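Local structure of ATP-dependent zinc metalloprotease FtsH (Thermotoga maritima, 4M8A) at residues Val36-Lys39 and Asp40-Tyr44. The protein probably acts as a processive ATP-dependent zinc metalloprotease that helps control the quality of membrane proteins, this chain being its small periplasmic domain. Numbering follows the deposited sequence.
Sequences VYTK and DGRVY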
loop_
_atom_site.group_PDB
_atom_site.type_symbol
_atom_site.label_atom_id
_atom_site.label_comp_id
_atom_site.label_asym_id
_atom_site.label_seq_id
_atom_site.Cartn_x
_atom_site.Cartn_y
_atom_site.Cartn_z
ATOM N N VAL B 36 -4.562 3.299 21.056
ATOM C CA VAL B 36 -3.524 3.631 20.091
ATOM C C VAL B 36 -2.209 3.912 20.822
ATOM O O VAL B 36 -2.122 4.811 21.647
ATOM C CB VAL B 36 -3.936 4.855 19.257
ATOM C CG1 VAL B 36 -2.858 5.214 18.244
ATOM C CG2 VAL B 36 -5.284 4.603 18.574
ATOM N N TYR B 37 -1.198 3.118 20.521
ATOM C CA TYR B 37 0.103 3.228 21.161
ATOM C C TYR B 37 1.099 3.865 20.209
ATOM O O TYR B 37 1.114 3.560 19.023
ATOM C CB TYR B 37 0.603 1.841 21.576
ATOM C CG TYR B 37 -0.272 1.154 22.591
ATOM C CD1 TYR B 37 -1.425 0.458 22.205
ATOM C CD2 TYR B 37 0.047 1.194 23.944
ATOM C CE1 TYR B 37 -2.226 -0.173 23.147
ATOM C CE2 TYR B 37 -0.746 0.567 24.888
ATOM C CZ TYR B 37 -1.885 -0.109 24.489
ATOM O OH TYR B 37 -2.684 -0.722 25.441
ATOM N N THR B 38 1.946 4.730 20.742
ATOM C CA THR B 38 2.948 5.407 19.947
ATOM C C THR B 38 4.349 4.908 20.263
ATOM O O THR B 38 4.613 4.367 21.347
ATOM C CB THR B 38 2.921 6.919 20.159
ATOM O OG1 THR B 38 3.216 7.207 21.530
ATOM C CG2 THR B 38 1.569 7.486 19.799
ATOM N N LYS B 39 5.253 5.115 19.313
ATOM C CA LYS B 39 6.636 4.691 19.470
ATOM C C LYS B 39 7.336 5.432 20.593
ATOM O O LYS B 39 8.326 4.931 21.134
ATOM C CB LYS B 39 7.398 4.869 18.159
ATOM C CG LYS B 39 6.850 3.997 17.041
ATOM C CD LYS B 39 7.686 4.077 15.774
ATOM C CE LYS B 39 7.056 3.225 14.674
ATOM N NZ LYS B 39 7.760 3.381 13.365
ATOM N N ASP B 40 6.838 6.621 20.939
ATOM C CA ASP B 40 7.412 7.388 22.043
ATOM C C ASP B 40 6.813 7.059 23.415
ATOM O O ASP B 40 7.099 7.744 24.403
ATOM C CB ASP B 40 7.387 8.900 21.766
ATOM C CG ASP B 40 5.984 9.486 21.669
ATOM O OD1 ASP B 40 4.977 8.785 21.906
ATOM O OD2 ASP B 40 5.892 10.696 21.364
ATOM N N GLY B 41 5.991 6.016 23.472
ATOM C CA GLY B 41 5.522 5.480 24.736
ATOM C C GLY B 41 4.323 6.185 25.329
ATOM O O GLY B 41 4.233 6.338 26.538
ATOM N N ARG B 42 3.422 6.645 24.472
ATOM C CA ARG B 42 2.132 7.155 24.913
ATOM C C ARG B 42 1.015 6.239 24.433
ATOM O O ARG B 42 1.184 5.432 23.508
ATOM C CB ARG B 42 1.892 8.582 24.410
ATOM C CG ARG B 42 2.787 9.632 25.065
ATOM C CD ARG B 42 2.266 11.046 24.825
ATOM N NE ARG B 42 0.975 11.288 25.477
ATOM C CZ ARG B 42 0.246 12.392 25.319
ATOM N NH1 ARG B 42 0.670 13.364 24.520
ATOM N NH2 ARG B 42 -0.913 12.523 25.953
ATOM N N VAL B 43 -0.128 6.351 25.087
ATOM C CA VAL B 43 -1.310 5.599 24.700
ATOM C C VAL B 43 -2.510 6.541 24.690
ATOM O O VAL B 43 -2.639 7.428 25.541
ATOM C CB VAL B 43 -1.548 4.358 25.595
ATOM C CG1 VAL B 43 -1.807 4.765 27.047
ATOM C CG2 VAL B 43 -2.717 3.538 25.068
ATOM N N TYR B 44 -3.366 6.352 23.694
ATOM C CA TYR B 44 -4.529 7.182 23.472
ATOM C C TYR B 44 -5.750 6.302 23.337
ATOM O O TYR B 44 -5.653 5.143 22.917
ATOM C CB TYR B 44 -4.359 7.988 22.184
ATOM C CG TYR B 44 -3.182 8.924 22.207
ATOM C CD1 TYR B 44 -3.306 10.206 22.730
ATOM C CD2 TYR B 44 -1.933 8.520 21.738
ATOM C CE1 TYR B 44 -2.230 11.066 22.759
ATOM C CE2 TYR B 44 -0.844 9.371 21.773
ATOM C CZ TYR B 44 -0.996 10.646 22.283
ATOM O OH TYR B 44 0.082 11.519 22.319
HETATM O O HOH W 1 3.210 3.435 23.361
#
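Thr38 and Asp40 meet at the bend of a 3:5 beta hairpin, where a type I turn from Thr38 to Gly41 with a G1 beta bulge joins two antiparallel strands. The closely packed part centres on buried Thr38. Its chi1 of 62° sets OG1 where it can meet both Asp40 OD1 and Arg42 N, while CG2, anti to the carbonyl carbon, reaches the Tyr44 ring. OG1 accepts Arg42 N at 3.0 Å and donates to Asp40 OD1 at 2.4 Å, shorter than expected, so that length is doubtful. Gly41 N closes the turn onto Thr38 O; Gly41 is the G1 residue of the bulge, whose positive phi (84°) suits glycine. Thr38 N bonds to Arg42 O at 3.0 Å, and a water bridges Thr38 O and Arg42 O, donating to each. Farther from the bend, Val36, also buried, and Tyr44 form a hydrogen-bonded pair, N to O both ways. On their face Thr38 CG2 abuts the Tyr44 ring in its plane, 3.6 Å from CE2; at the solvent margin the exposed Arg42 lays a guanidinium face against Tyr44 CZ. The other face is looser: Tyr37 and Val43, a non-hydrogen-bonded pair, lie side by side, Val43 CG2 making a CH-pi contact over the Tyr37 ring, 3.8 Å from its centroid. Tyr37 OH makes a weak hydrogen bond to Arg35 NH1. Replacing Tyr37 by alanine would probably leave the Val43 methyl without its aromatic partner and Arg35 without that bond. Strand 33-38 continues the sheet through backbone bonds from Tyr37 to Ser24 and Glu25 of strand 23-29, strand 43-47 is outermost within the chain, and helix 9-17 packs on the Val36 and Thr38 face through Phe12 and Met15.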